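Local atomic coordinates of sensory box/GGDEF family protein (Caulobacter crescentus, PDB entry 4YME), a protein that probably makes, breaks down or senses the second messenger cyclic di-GMP, this chain being the GGDEF domain of a larger membrane-bound signalling protein. Residues L10-L16 with F76-L80; E32-V36 with V129-P133. All blocks are in the same frame, centred on the assembly; numbering follows the deposited sequence.

Contact 1: L10-L16 with F76-L80; sequences LLNRNSL and FAARL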
loop_
_atom_site.group_PDB
_atom_site.type_symbol
_atom_site.label_atom_id
_atom_site.label_comp_id
_atom_site.label_asym_id
_atom_site.label_seq_id
_atom_site.Cartn_x
_atom_site.Cartn_y
_atom_site.Cartn_z
ATOM N N LEU A 10 1.834 9.069 6.465
ATOM C CA LEU A 10 1.138 8.771 5.206
ATOM C C LEU A 10 -0.285 9.294 5.313
ATOM O O LEU A 10 -0.707 9.833 6.317
ATOM C CB LEU A 10 1.061 7.243 4.988
ATOM C CG LEU A 10 2.416 6.566 4.867
ATOM C CD1 LEU A 10 2.269 5.066 4.667
ATOM C CD2 LEU A 10 3.255 7.155 3.800
ATOM N N LEU A 11 -1.033 9.196 4.210
ATOM C CA LEU A 11 -2.423 9.507 4.275
ATOM C C LEU A 11 -3.152 8.541 5.202
ATOM O O LEU A 11 -2.677 7.435 5.477
ATOM C CB LEU A 11 -3.068 9.474 2.873
ATOM C CG LEU A 11 -2.550 10.468 1.861
ATOM C CD1 LEU A 11 -3.335 10.291 0.558
ATOM C CD2 LEU A 11 -2.619 11.893 2.350
ATOM N N ASN A 12 -4.294 8.965 5.703
ATOM C CA ASN A 12 -5.167 8.077 6.446
ATOM C C ASN A 12 -6.326 7.597 5.553
ATOM O O ASN A 12 -6.393 7.905 4.367
ATOM C CB ASN A 12 -5.626 8.731 7.749
ATOM C CG ASN A 12 -6.396 10.034 7.558
ATOM O OD1 ASN A 12 -6.963 10.276 6.500
ATOM N ND2 ASN A 12 -6.359 10.906 8.565
ATOM N N ARG A 13 -7.199 6.758 6.105
ATOM C CA ARG A 13 -8.338 6.235 5.335
ATOM C C ARG A 13 -9.169 7.341 4.687
ATOM O O ARG A 13 -9.567 7.192 3.499
ATOM C CB ARG A 13 -9.249 5.402 6.261
ATOM C CG ARG A 13 -10.446 4.750 5.551
ATOM C CD ARG A 13 -11.332 3.978 6.567
ATOM N NE ARG A 13 -10.618 2.856 7.185
ATOM C CZ ARG A 13 -10.447 1.649 6.642
ATOM N NH1 ARG A 13 -10.902 1.364 5.429
ATOM N NH2 ARG A 13 -9.774 0.721 7.319
ATOM N N ASN A 14 -9.486 8.388 5.461
ATOM C CA ASN A 14 -10.305 9.558 5.000
ATOM C C ASN A 14 -9.690 10.184 3.766
ATOM O O ASN A 14 -10.347 10.383 2.723
ATOM C CB ASN A 14 -10.406 10.657 6.106
ATOM C CG ASN A 14 -10.765 12.078 5.544
ATOM O OD1 ASN A 14 -11.699 12.230 4.743
ATOM N ND2 ASN A 14 -10.009 13.111 5.978
ATOM N N SER A 15 -8.412 10.564 3.888
ATOM C CA SER A 15 -7.767 11.304 2.789
ATOM C C SER A 15 -7.477 10.393 1.621
ATOM O O SER A 15 -7.599 10.813 0.499
ATOM C CB SER A 15 -6.521 12.074 3.194
ATOM O OG SER A 15 -5.587 11.268 3.872
ATOM N N LEU A 16 -7.187 9.121 1.871
ATOM C CA LEU A 16 -7.094 8.161 0.789
ATOM C C LEU A 16 -8.353 8.103 -0.064
ATOM O O LEU A 16 -8.319 8.190 -1.298
ATOM C CB LEU A 16 -6.775 6.750 1.359
ATOM C CG LEU A 16 -6.969 5.596 0.380
ATOM C CD1 LEU A 16 -5.893 5.746 -0.682
ATOM C CD2 LEU A 16 -6.942 4.238 1.121
ATOM N N PHE A 76 0.172 8.140 -4.540
ATOM C CA PHE A 76 0.127 8.435 -3.109
ATOM C C PHE A 76 -0.057 7.160 -2.302
ATOM O O PHE A 76 -0.489 6.127 -2.811
ATOM C CB PHE A 76 -0.968 9.482 -2.785
ATOM C CG PHE A 76 -2.316 9.220 -3.414
ATOM C CD1 PHE A 76 -2.587 9.656 -4.695
ATOM C CD2 PHE A 76 -3.350 8.612 -2.694
ATOM C CE1 PHE A 76 -3.822 9.450 -5.294
ATOM C CE2 PHE A 76 -4.577 8.463 -3.283
ATOM C CZ PHE A 76 -4.808 8.887 -4.582
ATOM N N ALA A 77 0.257 7.260 -1.019
ATOM C CA ALA A 77 0.263 6.127 -0.082
ATOM C C ALA A 77 -0.444 6.489 1.190
ATOM O O ALA A 77 -0.391 7.634 1.656
ATOM C CB ALA A 77 1.629 5.675 0.187
ATOM N N ALA A 78 -1.063 5.487 1.790
ATOM C CA ALA A 78 -1.862 5.584 3.006
ATOM C C ALA A 78 -1.609 4.397 3.926
ATOM O O ALA A 78 -1.217 3.334 3.422
ATOM C CB ALA A 78 -3.326 5.610 2.705
ATOM N N ARG A 79 -1.802 4.564 5.222
ATOM C CA ARG A 79 -1.893 3.418 6.130
ATOM C C ARG A 79 -3.334 3.406 6.633
ATOM O O ARG A 79 -3.847 4.431 7.083
ATOM C CB ARG A 79 -0.928 3.544 7.308
ATOM C CG ARG A 79 -0.951 2.290 8.205
ATOM C CD ARG A 79 0.046 2.315 9.351
ATOM N NE ARG A 79 -0.405 3.203 10.366
ATOM C CZ ARG A 79 -1.061 2.850 11.482
ATOM N NH1 ARG A 79 -1.375 1.583 11.796
ATOM N NH2 ARG A 79 -1.420 3.786 12.315
ATOM N N LEU A 80 -4.013 2.271 6.508
ATOM C CA LEU A 80 -5.427 2.242 6.981
ATOM C C LEU A 80 -5.548 2.126 8.487
ATOM O O LEU A 80 -6.423 2.773 9.104
ATOM C CB LEU A 80 -6.216 1.163 6.250
ATOM C CG LEU A 80 -6.190 1.335 4.722
ATOM C CD1 LEU A 80 -6.899 0.183 3.957
ATOM C CD2 LEU A 80 -6.838 2.682 4.409
HETATM O O HOH W 1 -6.486 5.458 8.624
HETATM O O HOH W 2 -8.957 3.160 9.423
#

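Contact 2: E32-V36 with V129-P133; sequences ESLAV and VSLYP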
loop_
_atom_site.group_PDB
_atom_site.type_symbol
_atom_site.label_atom_id
_atom_site.label_comp_id
_atom_site.label_asym_id
_atom_site.label_seq_id
_atom_site.Cartn_x
_atom_site.Cartn_y
_atom_site.Cartn_z
ATOM N N GLU A 32 -5.080 8.403 -18.359
ATOM C CA GLU A 32 -4.041 7.770 -17.536
ATOM C C GLU A 32 -4.562 6.470 -16.892
ATOM O O GLU A 32 -5.756 6.283 -16.787
ATOM C CB GLU A 32 -3.569 8.731 -16.436
ATOM C CG GLU A 32 -2.812 9.913 -16.947
ATOM C CD GLU A 32 -2.784 11.095 -15.973
ATOM O OE1 GLU A 32 -3.888 11.539 -15.507
ATOM O OE2 GLU A 32 -1.662 11.592 -15.659
ATOM N N SER A 33 -3.607 5.641 -16.515
ATOM C CA SER A 33 -3.969 4.426 -15.783
ATOM C C SER A 33 -4.026 4.702 -14.288
ATOM O O SER A 33 -3.303 5.556 -13.770
ATOM C CB SER A 33 -3.024 3.302 -16.090
ATOM O OG SER A 33 -1.776 3.556 -15.611
ATOM N N LEU A 34 -4.921 3.993 -13.633
ATOM C CA LEU A 34 -5.106 4.090 -12.199
ATOM C C LEU A 34 -5.207 2.682 -11.614
ATOM O O LEU A 34 -6.024 1.880 -12.072
ATOM C CB LEU A 34 -6.386 4.860 -11.905
ATOM C CG LEU A 34 -6.882 4.931 -10.473
ATOM C CD1 LEU A 34 -5.911 5.605 -9.659
ATOM C CD2 LEU A 34 -8.321 5.602 -10.471
ATOM N N ALA A 35 -4.389 2.416 -10.612
ATOM C CA ALA A 35 -4.341 1.113 -9.902
ATOM C C ALA A 35 -4.319 1.331 -8.412
ATOM O O ALA A 35 -3.758 2.358 -7.929
ATOM C CB ALA A 35 -3.118 0.326 -10.278
ATOM N N VAL A 36 -4.931 0.414 -7.684
ATOM C CA VAL A 36 -4.937 0.436 -6.215
ATOM C C VAL A 36 -4.260 -0.825 -5.753
ATOM O O VAL A 36 -4.684 -1.926 -6.107
ATOM C CB VAL A 36 -6.343 0.565 -5.663
ATOM C CG1 VAL A 36 -6.395 0.475 -4.166
ATOM C CG2 VAL A 36 -6.992 1.893 -6.249
ATOM N N VAL A 129 -3.698 -6.218 -6.173
ATOM C CA VAL A 129 -3.826 -5.123 -7.112
ATOM C C VAL A 129 -5.221 -5.109 -7.711
ATOM O O VAL A 129 -5.697 -6.139 -8.231
ATOM C CB VAL A 129 -2.803 -5.234 -8.257
ATOM C CG1 VAL A 129 -2.956 -4.041 -9.254
ATOM C CG2 VAL A 129 -1.399 -5.264 -7.712
ATOM N N SER A 130 -5.839 -3.941 -7.739
ATOM C CA SER A 130 -7.068 -3.690 -8.478
ATOM C C SER A 130 -6.855 -2.594 -9.487
ATOM O O SER A 130 -6.195 -1.575 -9.208
ATOM C CB SER A 130 -8.187 -3.298 -7.540
ATOM O OG SER A 130 -8.290 -4.254 -6.518
ATOM N N LEU A 131 -7.413 -2.746 -10.700
ATOM C CA LEU A 131 -7.235 -1.798 -11.785
ATOM C C LEU A 131 -8.546 -1.127 -12.116
ATOM O O LEU A 131 -9.608 -1.771 -12.164
ATOM C CB LEU A 131 -6.737 -2.555 -13.038
ATOM C CG LEU A 131 -5.460 -3.380 -12.885
ATOM C CD1 LEU A 131 -5.136 -4.188 -14.171
ATOM C CD2 LEU A 131 -4.351 -2.479 -12.479
ATOM N N TYR A 132 -8.520 0.182 -12.304
ATOM C CA TYR A 132 -9.655 0.933 -12.792
ATOM C C TYR A 132 -9.738 0.793 -14.343
ATOM O O TYR A 132 -8.697 0.859 -14.990
ATOM C CB TYR A 132 -9.474 2.422 -12.429
ATOM C CG TYR A 132 -10.557 3.321 -12.982
ATOM C CD1 TYR A 132 -11.772 3.482 -12.304
ATOM C CD2 TYR A 132 -10.381 4.020 -14.161
ATOM C CE1 TYR A 132 -12.771 4.278 -12.814
ATOM C CE2 TYR A 132 -11.400 4.793 -14.686
ATOM C CZ TYR A 132 -12.593 4.914 -14.009
ATOM O OH TYR A 132 -13.590 5.728 -14.513
ATOM N N PRO A 133 -10.935 0.573 -14.908
ATOM C CA PRO A 133 -12.222 0.423 -14.256
ATOM C C PRO A 133 -12.696 -1.031 -14.077
ATOM O O PRO A 133 -13.745 -1.247 -13.486
ATOM C CB PRO A 133 -13.176 1.114 -15.251
ATOM C CG PRO A 133 -12.584 0.815 -16.521
ATOM C CD PRO A 133 -11.099 0.848 -16.349
#

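Contact 1: L10-L16 with F76-L80
The DxLTGLxNR motif at the start of the GGDEF domain meets the strand leading into the GGDEF signature, with Leu11 lying across Ala78 at a CA–CA distance of 4.2 Å. Two backbone bonds flank this single bridge: Leu11 N donates to Ala77 O at 3.1 Å, in the carbonyl plane on a lone pair, and Arg79 N donates to Leu11 O at 3.0 Å. The small side chain of Ala78 suits so close a backbone approach, its CB lying 3.4 Å from Leu11 O. Ala78 CB also meets Leu16 CB at 3.9 Å. Leu11, its CG beside the backbone N (chi1 -62°), extends CD1 to Phe76 CD2 at 3.7 Å, while Leu16 CD1 reaches the edge of the same ring. Farther along, Leu16 CD2 packs on Leu80 CD2 at 3.6 Å. The Arg13 chain bends at chi3 (-64°), laying one guanidinium face over Leu80 CB. A water accepts from Arg13 NE and donates to Leu80 O, and a second joins Arg13 N to the carbonyls of Arg79 and Leu80. Asn12 starts the helix with a capping box: its OD1 accepts from Ser15 N at 3.0 Å, its own N donates to Ser15 OG, and its ND2 hydrogen-bonds Ala2 O. Beyond the contact, Arg79 forms a salt bridge with Asp5 and bonds to Gly82 O, tying the two sequence motifs together. Leu16 and Leu80 both touch Met143 of helix 139-156, whereas Leu10 packs on Ala64 and Gln68 of helix 53-70; strand 84-91 continues the sheet beside strand 76-81.

Contact 2: E32-V36 with V129-P133
Strands 33-36 and 129-131 run antiparallel with their axes 4.7 Å apart at closest approach, Val36 and Ser130 forming a hydrogen-bonded pair and Ala35 and Leu131 a non-hydrogen-bonded one. This pairing joins an inner strand to an outermost strand of the ferredoxin-like sheet of the GGDEF domain. Val36 N donates to Ser130 O and Ser130 N to Val36 O, both at 2.8 Å and nearly straight; Tyr132 N extends the pattern by donating to Leu34 O at 3.0 Å. On the face lined by Ala35 and Leu131, Leu131 CD2 meets Ala35 CB at 3.8 Å; Ala35 also touches Ala99 of helix 95-109, its small side chain being consistent with a close approach of that helix. On the other face, Val36 packs its branched side chain on Leu142 and Ala146 of helix 139-156, and the buried Ser130 OG is satisfied by Asn145 OD1 of that helix. Leu34 CD2 lies 3.9 Å from Tyr132 CB, and both side chains touch Ile24 and Val27 of helix 13-30, an apolar setting that suits leucine and an aromatic ring. With CG anti to the backbone N, chi1 176° carries the Tyr132 ring to helix 13-30, where OH hydrogen-bonds Glu28. Pro133, after a cis peptide bond, sets its CB 3.8 Å above the plane of the Tyr132 ring, over its centre.

Both contacts build on the same four-stranded sheet, but at its two outermost strands, with centres about 17 Å apart. Contact 2 is buried and is true sheet pairing, with strand bonds supplemented by mostly apolar side chains. Contact 1 is only partly buried: a loop residue bridges the edge strand at one point, the start of the helix packs beside it, and capping polar groups, waters and an exposed arginine mix with the leucines. Helix 13-30 relates the two, since its first turn belongs to contact 1, its later residues cover Leu34 and Tyr132 of contact 2, and strand 33-41 follows it directly. Helix 139-156 also packs against residues of both contacts.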